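Local coordinates for protein tRNA (guanine(26)-N(2))-dimethyltransferase (Pyrococcus horikoshii, PDB 2DUL) that probably transfers two methyl groups from S-adenosyl-L-methionine to the N2 atom of guanine 26 in a number of tRNAs, at residues Glu73-Ile79 / Thr113-Asp119; Ile63-Leu67 / Asn90-Phe95; Pro25-Asn29 / Ala57-Arg61. All coordinates share one frame. Residues are numbered along the deposited sequence.

Interaction 1. Residues Glu73-Ile79 / Thr113-Asp119; sequences EVWLNDI and TIVINHD
Parallel strands 73-78 and 113-118 (closest axis approach 4.6 Å, angle 15°) pair Glu-73 with Thr-113 through Asp-78 with His-118. The ladder runs Val-74 N to Thr-113 O 2.8 Å, Val-115 N to Val-74 O 2.9 Å, Leu-76 N to Val-115 O 2.8 Å, Asn-117 N to Leu-76 O 2.7 Å and, longer, Asp-78 N to Asn-117 O 3.2 Å and Asp-119 N to Asp-78 O 3.0 Å. On one face Val-115 CG1 makes a CH-pi contact with Trp-75 (m, chi2 58°), 3.7 Å from the six-membered ring centroid; Trp-75 NE1 donates to Glu-73 OE2 (2.6 Å), also hydrogen-bonded to Tyr-131 OH. Asn-117 ND2 donates to Asn-77 OD1 (2.9 Å; both t), Asn-77 ND2 to Asp-119 O (3.0 Å). On the other face Leu-76 CD1 (m, p) meets Ile-114 CG2 (3.6 Å). Asp-78, predicted to bind S-adenosyl-L-methionine, ends its strand as in class I methyltransferases, OD1 accepting from Ala-57 N. Helix 81-94 covers the Leu-76 face, helix 121-127 the Trp-75 face; strand 50-53 flanks 73-78.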
ATOM      1  N   GLU A  73       1.158  18.795  12.143  1.00 22.99           N
ATOM      2  CA  GLU A  73       1.230  18.113  13.426  1.00 22.59           C
ATOM      3  C   GLU A  73       1.548  16.655  13.132  1.00 23.87           C
ATOM      4  O   GLU A  73       0.779  15.967  12.454  1.00 22.14           O
ATOM      5  CB  GLU A  73      -0.109  18.222  14.163  1.00 24.73           C
ATOM      6  CG  GLU A  73      -0.060  17.746  15.607  1.00 24.57           C
ATOM      7  CD  GLU A  73      -1.385  17.929  16.330  1.00 28.71           C
ATOM      8  OE1 GLU A  73      -1.838  19.086  16.489  1.00 30.65           O
ATOM      9  OE2 GLU A  73      -1.977  16.912  16.741  1.00 25.39           O
ATOM     10  N   VAL A  74       2.688  16.191  13.632  1.00 21.81           N
ATOM     11  CA  VAL A  74       3.120  14.820  13.389  1.00 19.85           C
ATOM     12  C   VAL A  74       3.262  14.029  14.677  1.00 18.44           C
ATOM     13  O   VAL A  74       3.984  14.435  15.587  1.00 17.75           O
ATOM     14  CB  VAL A  74       4.480  14.793  12.648  1.00 20.89           C
ATOM     15  CG1 VAL A  74       4.855  13.354  12.291  1.00 18.48           C
ATOM     16  CG2 VAL A  74       4.409  15.668  11.397  1.00 20.79           C
ATOM     17  N   TRP A  75       2.563  12.901  14.746  1.00 16.61           N
ATOM     18  CA  TRP A  75       2.626  12.034  15.913  1.00 17.12           C
ATOM     19  C   TRP A  75       3.481  10.807  15.604  1.00 17.39           C
ATOM     20  O   TRP A  75       3.343  10.184  14.548  1.00 16.41           O
ATOM     21  CB  TRP A  75       1.223  11.580  16.329  1.00 18.37           C
ATOM     22  CG  TRP A  75       0.371  12.672  16.899  1.00 19.28           C
ATOM     23  CD1 TRP A  75       0.023  13.842  16.290  1.00 20.12           C
ATOM     24  CD2 TRP A  75      -0.267  12.681  18.182  1.00 20.88           C
ATOM     25  NE1 TRP A  75      -0.794  14.578  17.112  1.00 18.97           N
ATOM     26  CE2 TRP A  75      -0.989  13.890  18.279  1.00 20.51           C
ATOM     27  CE3 TRP A  75      -0.300  11.784  19.258  1.00 22.63           C
ATOM     28  CZ2 TRP A  75      -1.740  14.228  19.413  1.00 21.56           C
ATOM     29  CZ3 TRP A  75      -1.046  12.118  20.387  1.00 23.27           C
ATOM     30  CH2 TRP A  75      -1.756  13.333  20.453  1.00 24.81           C
ATOM     31  N   LEU A  76       4.371  10.479  16.530  1.00 17.69           N
ATOM     32  CA  LEU A  76       5.238   9.319  16.402  1.00 19.81           C
ATOM     33  C   LEU A  76       4.912   8.430  17.591  1.00 19.94           C
ATOM     34  O   LEU A  76       4.881   8.900  18.726  1.00 21.29           O
ATOM     35  CB  LEU A  76       6.710   9.728  16.464  1.00 24.85           C
ATOM     36  CG  LEU A  76       7.278  10.617  15.355  1.00 26.96           C
ATOM     37  CD1 LEU A  76       6.848  12.053  15.579  1.00 29.07           C
ATOM     38  CD2 LEU A  76       8.800  10.526  15.373  1.00 31.11           C
ATOM     39  N   ASN A  77       4.671   7.150  17.343  1.00 19.99           N
ATOM     40  CA  ASN A  77       4.330   6.250  18.434  1.00 20.74           C
ATOM     41  C   ASN A  77       5.021   4.895  18.366  1.00 20.61           C
ATOM     42  O   ASN A  77       5.275   4.371  17.289  1.00 18.85           O
ATOM     43  CB  ASN A  77       2.818   6.014  18.458  1.00 21.66           C
ATOM     44  CG  ASN A  77       2.398   5.031  19.542  1.00 24.25           C
ATOM     45  OD1 ASN A  77       2.304   5.385  20.719  1.00 25.17           O
ATOM     46  ND2 ASN A  77       2.157   3.783  19.148  1.00 21.68           N
ATOM     47  N   ASP A  78       5.318   4.339  19.536  1.00 22.02           N
ATOM     48  CA  ASP A  78       5.914   3.010  19.638  1.00 23.28           C
ATOM     49  C   ASP A  78       5.721   2.493  21.058  1.00 23.58           C
ATOM     50  O   ASP A  78       5.849   3.241  22.029  1.00 23.85           O
ATOM     51  CB  ASP A  78       7.404   3.024  19.291  1.00 23.23           C
ATOM     52  CG  ASP A  78       7.902   1.653  18.852  1.00 26.27           C
ATOM     53  OD1 ASP A  78       8.094   1.450  17.634  1.00 27.14           O
ATOM     54  OD2 ASP A  78       8.081   0.772  19.721  1.00 26.84           O
ATOM     55  N   ILE A  79       5.415   1.210  21.177  1.00 23.87           N
ATOM     56  CA  ILE A  79       5.186   0.606  22.478  1.00 25.69           C
ATOM     57  C   ILE A  79       6.489   0.321  23.230  1.00 26.29           C
ATOM     58  O   ILE A  79       6.487   0.169  24.450  1.00 25.77           O
ATOM     59  CB  ILE A  79       4.386  -0.709  22.324  1.00 27.01           C
ATOM     60  CG1 ILE A  79       3.926  -1.213  23.694  1.00 27.42           C
ATOM     61  CG2 ILE A  79       5.241  -1.754  21.626  1.00 25.79           C
ATOM     62  CD1 ILE A  79       3.055  -2.447  23.624  1.00 31.21           C
ATOM     63  N   THR A 113       4.365  20.824  14.906  1.00 23.91           N
ATOM     64  CA  THR A 113       4.207  20.255  16.233  1.00 22.33           C
ATOM     65  C   THR A 113       4.503  18.770  16.130  1.00 21.74           C
ATOM     66  O   THR A 113       3.931  18.069  15.294  1.00 20.53           O
ATOM     67  CB  THR A 113       2.781  20.485  16.762  1.00 22.48           C
ATOM     68  OG1 THR A 113       2.593  21.887  16.969  1.00 25.39           O
ATOM     69  CG2 THR A 113       2.555  19.755  18.081  1.00 21.69           C
ATOM     70  N   ILE A 114       5.420  18.307  16.969  1.00 21.31           N
ATOM     71  CA  ILE A 114       5.821  16.907  16.979  1.00 19.48           C
ATOM     72  C   ILE A 114       5.433  16.299  18.320  1.00 18.82           C
ATOM     73  O   ILE A 114       5.771  16.830  19.377  1.00 19.36           O
ATOM     74  CB  ILE A 114       7.342  16.782  16.766  1.00 21.35           C
ATOM     75  CG1 ILE A 114       7.717  17.419  15.428  1.00 23.89           C
ATOM     76  CG2 ILE A 114       7.767  15.315  16.799  1.00 19.25           C
ATOM     77  CD1 ILE A 114       9.202  17.586  15.217  1.00 28.38           C
ATOM     78  N   VAL A 115       4.704  15.191  18.264  1.00 17.46           N
ATOM     79  CA  VAL A 115       4.250  14.509  19.465  1.00 18.32           C
ATOM     80  C   VAL A 115       4.809  13.094  19.470  1.00 19.76           C
ATOM     81  O   VAL A 115       4.474  12.280  18.607  1.00 21.34           O
ATOM     82  CB  VAL A 115       2.713  14.442  19.510  1.00 18.92           C
ATOM     83  CG1 VAL A 115       2.257  13.829  20.826  1.00 18.68           C
ATOM     84  CG2 VAL A 115       2.132  15.841  19.332  1.00 18.20           C
ATOM     85  N   ILE A 116       5.675  12.811  20.433  1.00 19.07           N
ATOM     86  CA  ILE A 116       6.283  11.494  20.551  1.00 19.96           C
ATOM     87  C   ILE A 116       5.545  10.750  21.657  1.00 19.50           C
ATOM     88  O   ILE A 116       5.462  11.219  22.793  1.00 19.64           O
ATOM     89  CB  ILE A 116       7.778  11.614  20.892  1.00 21.61           C
ATOM     90  CG1 ILE A 116       8.428  12.667  19.982  1.00 21.94           C
ATOM     91  CG2 ILE A 116       8.462  10.264  20.697  1.00 21.20           C
ATOM     92  CD1 ILE A 116       9.916  12.876  20.236  1.00 25.81           C
ATOM     93  N   ASN A 117       5.022   9.579  21.319  1.00 19.11           N
ATOM     94  CA  ASN A 117       4.234   8.796  22.255  1.00 21.61           C
ATOM     95  C   ASN A 117       4.799   7.402  22.525  1.00 23.36           C
ATOM     96  O   ASN A 117       5.285   6.726  21.617  1.00 23.19           O
ATOM     97  CB  ASN A 117       2.809   8.674  21.698  1.00 23.25           C
ATOM     98  CG  ASN A 117       1.773   8.405  22.770  1.00 26.82           C
ATOM     99  OD1 ASN A 117       1.485   9.268  23.606  1.00 29.03           O
ATOM    100  ND2 ASN A 117       1.200   7.209  22.751  1.00 23.91           N
ATOM    101  N   HIS A 118       4.728   6.982  23.782  1.00 24.01           N
ATOM    102  CA  HIS A 118       5.190   5.656  24.178  1.00 25.70           C
ATOM    103  C   HIS A 118       3.937   4.878  24.567  1.00 25.51           C
ATOM    104  O   HIS A 118       3.400   5.081  25.656  1.00 25.01           O
ATOM    105  CB  HIS A 118       6.116   5.740  25.392  1.00 28.40           C
ATOM    106  CG  HIS A 118       6.500   4.404  25.946  1.00 30.17           C
ATOM    107  ND1 HIS A 118       6.818   4.208  27.273  1.00 32.40           N
ATOM    108  CD2 HIS A 118       6.634   3.196  25.347  1.00 31.77           C
ATOM    109  CE1 HIS A 118       7.129   2.939  27.468  1.00 31.96           C
ATOM    110  NE2 HIS A 118       7.025   2.303  26.314  1.00 31.34           N
ATOM    111  N   ASP A 119       3.467   3.995  23.692  1.00 23.93           N
ATOM    112  CA  ASP A 119       2.258   3.241  23.999  1.00 25.47           C
ATOM    113  C   ASP A 119       1.860   2.308  22.864  1.00 23.69           C
ATOM    114  O   ASP A 119       2.418   2.368  21.768  1.00 22.35           O
ATOM    115  CB  ASP A 119       1.119   4.231  24.275  1.00 31.82           C
ATOM    116  CG  ASP A 119      -0.093   3.584  24.915  1.00 37.84           C
ATOM    117  OD1 ASP A 119       0.072   2.651  25.733  1.00 40.35           O
ATOM    118  OD2 ASP A 119      -1.219   4.029  24.608  1.00 42.51           O
TER

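Interaction 2. Residues Ile63-Leu67 / Asn90-Phe95; sequences IRFAL and NVMLNF
Helical segments 63-67 and 90-94 point nearly the same way, 22° apart (signed crossing -22°), but their axes come no nearer than 11.0 Å. At that spacing side chains must bridge the gap; the nearest CA pair, Ile-63 and Val-91, is 6.6 Å apart, and the two segments bury 299 Å² between them. The projections of 63-67 are Ile-63, Ala-66 and Leu-67, all with CA-to-CB bonds toward the other helix. Ile-63 (m, t) is the long bump at the N-terminal end: its CD1 lies 3.6 Å from Asn-90 CB, its CG1 4.1 Å from Val-91 CG2, and its CG2 3.8 Å from Asn-94 ND2, so it fits among three residues spaced along one side of the partner helix. Asn-94 (m) folds back along that helix, ND2 donating to Asn-90 O at 2.7 Å, while Leu-67 CD1 packs 3.8 Å from Asn-94 OD1. The opposing bump is Phe-95, next after Asn-94. Its CB leaves sideways, but with chi1 -65° and chi2 -86° the ring swings across the gap, and CZ ends 3.5 Å from Ala-66 CB and 3.6 Å from Leu-67 CD2. The small Ala-66 provides the hollow that receives the ring tip, and Leu-67 walls it. Beneath, Val-91 and Phe-95 rest on Ile-114 of strand 113-118. Two near-parallel helices on one face of the parallel central part of a mixed sheet, with strand 73-78 between them in sequence, are typical of the Rossmann-like fold of class I methyltransferases.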
ATOM      1  N   ILE A  63       9.654  11.662  11.253  1.00 19.92           N
ATOM      2  CA  ILE A  63      10.625  12.742  11.113  1.00 21.50           C
ATOM      3  C   ILE A  63      10.656  13.223   9.663  1.00 20.73           C
ATOM      4  O   ILE A  63      10.697  14.428   9.404  1.00 22.50           O
ATOM      5  CB  ILE A  63      12.034  12.284  11.558  1.00 22.14           C
ATOM      6  CG1 ILE A  63      12.056  12.129  13.082  1.00 20.85           C
ATOM      7  CG2 ILE A  63      13.087  13.300  11.116  1.00 23.39           C
ATOM      8  CD1 ILE A  63      13.255  11.368  13.611  1.00 24.80           C
ATOM      9  N   ARG A  64      10.622  12.295   8.711  1.00 21.18           N
ATOM     10  CA  ARG A  64      10.628  12.698   7.308  1.00 20.31           C
ATOM     11  C   ARG A  64       9.312  13.391   6.949  1.00 20.85           C
ATOM     12  O   ARG A  64       9.295  14.321   6.144  1.00 21.47           O
ATOM     13  CB  ARG A  64      10.882  11.495   6.398  1.00 23.01           C
ATOM     14  CG  ARG A  64      12.296  10.942   6.537  1.00 22.04           C
ATOM     15  CD  ARG A  64      12.632  10.013   5.390  1.00 22.08           C
ATOM     16  NE  ARG A  64      12.556  10.698   4.103  1.00 19.27           N
ATOM     17  CZ  ARG A  64      12.537  10.077   2.928  1.00 22.82           C
ATOM     18  NH1 ARG A  64      12.593   8.751   2.875  1.00 23.91           N
ATOM     19  NH2 ARG A  64      12.446  10.779   1.806  1.00 23.55           N
ATOM     20  N   PHE A  65       8.209  12.950   7.545  1.00 21.49           N
ATOM     21  CA  PHE A  65       6.918  13.595   7.286  1.00 22.35           C
ATOM     22  C   PHE A  65       7.040  15.066   7.689  1.00 22.63           C
ATOM     23  O   PHE A  65       6.645  15.966   6.947  1.00 25.56           O
ATOM     24  CB  PHE A  65       5.809  12.957   8.127  1.00 22.56           C
ATOM     25  CG  PHE A  65       5.353  11.609   7.634  1.00 22.77           C
ATOM     26  CD1 PHE A  65       4.479  10.844   8.406  1.00 22.87           C
ATOM     27  CD2 PHE A  65       5.779  11.105   6.407  1.00 22.07           C
ATOM     28  CE1 PHE A  65       4.037   9.597   7.964  1.00 23.22           C
ATOM     29  CE2 PHE A  65       5.342   9.861   5.958  1.00 23.27           C
ATOM     30  CZ  PHE A  65       4.470   9.106   6.738  1.00 22.28           C
ATOM     31  N   ALA A  66       7.593  15.294   8.875  1.00 21.93           N
ATOM     32  CA  ALA A  66       7.764  16.642   9.403  1.00 23.70           C
ATOM     33  C   ALA A  66       8.741  17.488   8.583  1.00 25.15           C
ATOM     34  O   ALA A  66       8.483  18.666   8.318  1.00 24.79           O
ATOM     35  CB  ALA A  66       8.225  16.574  10.862  1.00 22.38           C
ATOM     36  N   LEU A  67       9.853  16.887   8.168  1.00 23.29           N
ATOM     37  CA  LEU A  67      10.860  17.617   7.396  1.00 25.12           C
ATOM     38  C   LEU A  67      10.587  17.770   5.904  1.00 25.67           C
ATOM     39  O   LEU A  67      11.062  18.726   5.286  1.00 27.08           O
ATOM     40  CB  LEU A  67      12.236  16.950   7.543  1.00 21.90           C
ATOM     41  CG  LEU A  67      12.937  16.933   8.900  1.00 23.65           C
ATOM     42  CD1 LEU A  67      14.132  15.979   8.841  1.00 22.00           C
ATOM     43  CD2 LEU A  67      13.381  18.341   9.276  1.00 23.06           C
ATOM     44  N   ASN A  90      16.306  11.292  18.152  1.00 22.48           N
ATOM     45  CA  ASN A  90      16.330  11.588  16.730  1.00 23.68           C
ATOM     46  C   ASN A  90      15.531  12.822  16.362  1.00 23.59           C
ATOM     47  O   ASN A  90      15.914  13.560  15.457  1.00 23.84           O
ATOM     48  CB  ASN A  90      15.861  10.375  15.921  1.00 24.08           C
ATOM     49  CG  ASN A  90      16.875   9.248  15.943  1.00 27.05           C
ATOM     50  OD1 ASN A  90      18.078   9.493  16.045  1.00 26.52           O
ATOM     51  ND2 ASN A  90      16.401   8.010  15.834  1.00 24.71           N
ATOM     52  N   VAL A  91      14.426  13.058  17.059  1.00 23.18           N
ATOM     53  CA  VAL A  91      13.627  14.239  16.767  1.00 23.46           C
ATOM     54  C   VAL A  91      14.442  15.489  17.095  1.00 24.95           C
ATOM     55  O   VAL A  91      14.480  16.439  16.315  1.00 26.78           O
ATOM     56  CB  VAL A  91      12.307  14.242  17.574  1.00 22.81           C
ATOM     57  CG1 VAL A  91      11.655  15.623  17.523  1.00 23.96           C
ATOM     58  CG2 VAL A  91      11.356  13.207  16.995  1.00 19.96           C
ATOM     59  N   MET A  92      15.118  15.477  18.238  1.00 26.31           N
ATOM     60  CA  MET A  92      15.921  16.625  18.637  1.00 28.43           C
ATOM     61  C   MET A  92      17.185  16.774  17.800  1.00 29.01           C
ATOM     62  O   MET A  92      17.863  17.800  17.855  1.00 29.62           O
ATOM     63  CB  MET A  92      16.265  16.538  20.123  1.00 30.08           C
ATOM     64  CG  MET A  92      15.040  16.704  21.007  1.00 35.81           C
ATOM     65  SD  MET A  92      13.901  17.950  20.316  1.00 43.25           S
ATOM     66  CE  MET A  92      14.795  19.483  20.679  1.00 39.43           C
ATOM     67  N   LEU A  93      17.493  15.748  17.018  1.00 28.71           N
ATOM     68  CA  LEU A  93      18.663  15.787  16.154  1.00 29.69           C
ATOM     69  C   LEU A  93      18.293  16.516  14.868  1.00 29.67           C
ATOM     70  O   LEU A  93      19.163  16.970  14.128  1.00 30.62           O
ATOM     71  CB  LEU A  93      19.125  14.363  15.829  1.00 31.07           C
ATOM     72  CG  LEU A  93      20.409  14.205  15.010  1.00 33.71           C
ATOM     73  CD1 LEU A  93      21.559  14.895  15.733  1.00 34.58           C
ATOM     74  CD2 LEU A  93      20.709  12.724  14.807  1.00 33.57           C
ATOM     75  N   ASN A  94      16.993  16.644  14.620  1.00 28.48           N
ATOM     76  CA  ASN A  94      16.504  17.290  13.408  1.00 28.13           C
ATOM     77  C   ASN A  94      15.699  18.564  13.647  1.00 30.39           C
ATOM     78  O   ASN A  94      15.381  19.288  12.703  1.00 30.43           O
ATOM     79  CB  ASN A  94      15.652  16.293  12.620  1.00 28.90           C
ATOM     80  CG  ASN A  94      16.459  15.119  12.114  1.00 26.80           C
ATOM     81  OD1 ASN A  94      17.110  15.206  11.077  1.00 26.41           O
ATOM     82  ND2 ASN A  94      16.439  14.018  12.858  1.00 26.88           N
ATOM     83  N   PHE A  95      15.371  18.836  14.904  1.00 30.36           N
ATOM     84  CA  PHE A  95      14.596  20.021  15.250  1.00 32.24           C
ATOM     85  C   PHE A  95      15.168  20.697  16.491  1.00 34.04           C
ATOM     86  O   PHE A  95      15.778  20.046  17.338  1.00 34.32           O
ATOM     87  CB  PHE A  95      13.140  19.628  15.515  1.00 30.66           C
ATOM     88  CG  PHE A  95      12.429  19.087  14.308  1.00 29.88           C
ATOM     89  CD1 PHE A  95      11.814  19.946  13.405  1.00 30.93           C
ATOM     90  CD2 PHE A  95      12.391  17.719  14.064  1.00 29.30           C
ATOM     91  CE1 PHE A  95      11.171  19.448  12.272  1.00 32.61           C
ATOM     92  CE2 PHE A  95      11.751  17.212  12.934  1.00 30.94           C
ATOM     93  CZ  PHE A  95      11.138  18.081  12.036  1.00 30.01           C
TER

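Interaction 3. Residues Pro25-Asn29 / Ala57-Arg61; sequences PVFYN and ATGIR
Ala-57 takes a backbone conformation rare for a residue with a side chain, phi/psi 59/-105, in the turn that enters helix 60-68. The N-cap Gly-59 also has positive phi (95/2), where a CB would jam against the carbonyl O of Thr-58. Thr-58 (p) closes an ST turn, its OG1 accepting from Ile-60 N at 3.3 Å. Against this turn lies the extended loop 25-29. Water 1 bridges the two, donating to Phe-27 O at 2.8 Å and lying 2.7 Å from Thr-58 OG1, in a hydrogen bond of undecided direction; the rest is van der Waals contact. Val-26, chi1 t, points toward the turn: its CG1 lies 3.3 Å from Ala-57 C and 3.6 Å from Thr-58 CG2, and its CA 5.8 Å from Ala-57 CA. Phe-27 O comes within 3.4 Å of Ala-57 CB. Tyr-28 (t, chi2 65°) sets CB 3.9 Å from Thr-58 CG2 and presents its ring edge to Ile-60 CG2, 4.3 Å from CE1, while its OH hydrogen-bonds with Glu-8 OE2. Arg-61, predicted to bind S-adenosyl-L-methionine, is out of reach of 25-29 and forms salt bridges with Asp-136 and Asp-138. Packing and one bridging water, rather than direct hydrogen bonds, thus hold these segments to each other beside the predicted cofactor site.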
ATOM      1  N   PRO A  25      16.616  -4.045  20.646  1.00 46.35           N
ATOM      2  CA  PRO A  25      17.074  -2.724  20.165  1.00 45.41           C
ATOM      3  C   PRO A  25      15.927  -2.004  19.463  1.00 43.75           C
ATOM      4  O   PRO A  25      14.784  -2.047  19.918  1.00 43.94           O
ATOM      5  CB  PRO A  25      18.215  -2.989  19.198  1.00 45.83           C
ATOM      6  CG  PRO A  25      17.790  -4.336  18.626  1.00 45.65           C
ATOM      7  CD  PRO A  25      17.241  -5.112  19.840  1.00 46.99           C
ATOM      8  N   VAL A  26      16.240  -1.345  18.351  1.00 41.75           N
ATOM      9  CA  VAL A  26      15.236  -0.624  17.578  1.00 39.49           C
ATOM     10  C   VAL A  26      15.466  -0.900  16.094  1.00 38.17           C
ATOM     11  O   VAL A  26      16.539  -0.629  15.558  1.00 37.86           O
ATOM     12  CB  VAL A  26      15.314   0.896  17.832  1.00 39.36           C
ATOM     13  CG1 VAL A  26      14.162   1.598  17.127  1.00 38.11           C
ATOM     14  CG2 VAL A  26      15.277   1.177  19.329  1.00 38.52           C
ATOM     15  N   PHE A  27      14.441  -1.437  15.445  1.00 37.20           N
ATOM     16  CA  PHE A  27      14.496  -1.797  14.032  1.00 36.66           C
ATOM     17  C   PHE A  27      14.589  -0.643  13.037  1.00 35.33           C
ATOM     18  O   PHE A  27      13.884   0.363  13.154  1.00 35.10           O
ATOM     19  CB  PHE A  27      13.265  -2.646  13.683  1.00 39.09           C
ATOM     20  CG  PHE A  27      13.268  -3.188  12.277  1.00 41.30           C
ATOM     21  CD1 PHE A  27      14.082  -4.266  11.932  1.00 43.07           C
ATOM     22  CD2 PHE A  27      12.447  -2.631  11.299  1.00 40.76           C
ATOM     23  CE1 PHE A  27      14.074  -4.782  10.631  1.00 43.70           C
ATOM     24  CE2 PHE A  27      12.432  -3.137   9.998  1.00 40.97           C
ATOM     25  CZ  PHE A  27      13.246  -4.215   9.663  1.00 42.30           C
ATOM     26  N   TYR A  28      15.474  -0.807  12.059  1.00 32.85           N
ATOM     27  CA  TYR A  28      15.650   0.154  10.978  1.00 31.67           C
ATOM     28  C   TYR A  28      16.053  -0.614   9.727  1.00 31.81           C
ATOM     29  O   TYR A  28      17.024  -1.374   9.738  1.00 30.96           O
ATOM     30  CB  TYR A  28      16.731   1.195  11.276  1.00 29.82           C
ATOM     31  CG  TYR A  28      16.945   2.127  10.099  1.00 30.92           C
ATOM     32  CD1 TYR A  28      15.932   2.994   9.680  1.00 29.26           C
ATOM     33  CD2 TYR A  28      18.124   2.084   9.348  1.00 28.80           C
ATOM     34  CE1 TYR A  28      16.081   3.786   8.544  1.00 30.08           C
ATOM     35  CE2 TYR A  28      18.285   2.873   8.207  1.00 27.69           C
ATOM     36  CZ  TYR A  28      17.258   3.719   7.809  1.00 30.21           C
ATOM     37  OH  TYR A  28      17.390   4.473   6.664  1.00 29.22           O
ATOM     38  N   ASN A  29      15.305  -0.417   8.650  1.00 30.38           N
ATOM     39  CA  ASN A  29      15.596  -1.092   7.394  1.00 30.50           C
ATOM     40  C   ASN A  29      15.766  -0.051   6.295  1.00 30.65           C
ATOM     41  O   ASN A  29      14.792   0.561   5.853  1.00 30.14           O
ATOM     42  CB  ASN A  29      14.457  -2.044   7.035  1.00 30.16           C
ATOM     43  CG  ASN A  29      14.742  -2.851   5.785  1.00 30.87           C
ATOM     44  OD1 ASN A  29      15.680  -2.562   5.043  1.00 29.68           O
ATOM     45  ND2 ASN A  29      13.923  -3.869   5.542  1.00 31.18           N
ATOM     46  N   ALA A  57       9.315   2.981  15.588  1.00 23.27           N
ATOM     47  CA  ALA A  57      10.650   2.402  15.785  1.00 23.51           C
ATOM     48  C   ALA A  57      11.673   3.517  16.035  1.00 24.04           C
ATOM     49  O   ALA A  57      11.709   4.099  17.124  1.00 24.88           O
ATOM     50  CB  ALA A  57      11.052   1.575  14.565  1.00 23.09           C
ATOM     51  N   THR A  58      12.497   3.828  15.036  1.00 23.41           N
ATOM     52  CA  THR A  58      13.504   4.881  15.193  1.00 24.04           C
ATOM     53  C   THR A  58      12.887   6.270  15.045  1.00 24.12           C
ATOM     54  O   THR A  58      13.480   7.268  15.462  1.00 23.20           O
ATOM     55  CB  THR A  58      14.627   4.769  14.142  1.00 25.66           C
ATOM     56  OG1 THR A  58      14.088   5.028  12.840  1.00 27.07           O
ATOM     57  CG2 THR A  58      15.249   3.375  14.164  1.00 26.36           C
ATOM     58  N   GLY A  59      11.700   6.322  14.442  1.00 24.02           N
ATOM     59  CA  GLY A  59      11.011   7.586  14.229  1.00 23.26           C
ATOM     60  C   GLY A  59      11.264   8.176  12.851  1.00 23.52           C
ATOM     61  O   GLY A  59      10.762   9.253  12.525  1.00 22.53           O
ATOM     62  N   ILE A  60      12.026   7.464  12.028  1.00 23.01           N
ATOM     63  CA  ILE A  60      12.364   7.943  10.690  1.00 22.64           C
ATOM     64  C   ILE A  60      11.182   8.384   9.828  1.00 21.95           C
ATOM     65  O   ILE A  60      11.255   9.418   9.163  1.00 22.08           O
ATOM     66  CB  ILE A  60      13.187   6.882   9.901  1.00 22.03           C
ATOM     67  CG1 ILE A  60      13.544   7.423   8.513  1.00 23.94           C
ATOM     68  CG2 ILE A  60      12.399   5.587   9.766  1.00 22.01           C
ATOM     69  CD1 ILE A  60      14.416   8.669   8.538  1.00 23.99           C
ATOM     70  N   ARG A  61      10.098   7.616   9.836  1.00 21.54           N
ATOM     71  CA  ARG A  61       8.941   7.966   9.010  1.00 22.64           C
ATOM     72  C   ARG A  61       8.343   9.310   9.415  1.00 21.10           C
ATOM     73  O   ARG A  61       8.200  10.200   8.581  1.00 21.36           O
ATOM     74  CB  ARG A  61       7.873   6.868   9.086  1.00 21.86           C
ATOM     75  CG  ARG A  61       6.756   6.999   8.060  1.00 25.08           C
ATOM     76  CD  ARG A  61       5.784   5.827   8.153  1.00 27.42           C
ATOM     77  NE  ARG A  61       6.439   4.547   7.892  1.00 28.67           N
ATOM     78  CZ  ARG A  61       6.530   3.972   6.696  1.00 29.53           C
ATOM     79  NH1 ARG A  61       7.156   2.812   6.576  1.00 29.79           N
ATOM     80  NH2 ARG A  61       5.981   4.538   5.626  1.00 26.23           N
TER
HETATM   81  O   HOH W   1      12.984   2.693  11.944  1.00 23.51           O

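How the interactions relate
The three contacts lie on the same side of the chain's centre, with centres 12 to 13 Å apart. Interaction 3 closes before either other opens, whereas the segments of interactions 1 and 2 interleave. Helix 60-68 serves interactions 2 and 3; strand 73-78 and helix 81-94 follow. Interaction 2 packs onto the sheet of interaction 1, with Val-74 CG2 4.0 Å from Ala-66 CB and Ile-116 CD1 3.6 Å from Val-91 CG2. Interaction 3 joins both through probable hydrogen bonds: Ala-57 N to Asp-78 OD1 (2.8 Å) and Asn-90 ND2 to Thr-58 O (3.0 Å). The first ties the turn before helix 60-68 to the strand end carrying Asp-78; Arg-61, in that helix, is likewise predicted to bind the cofactor.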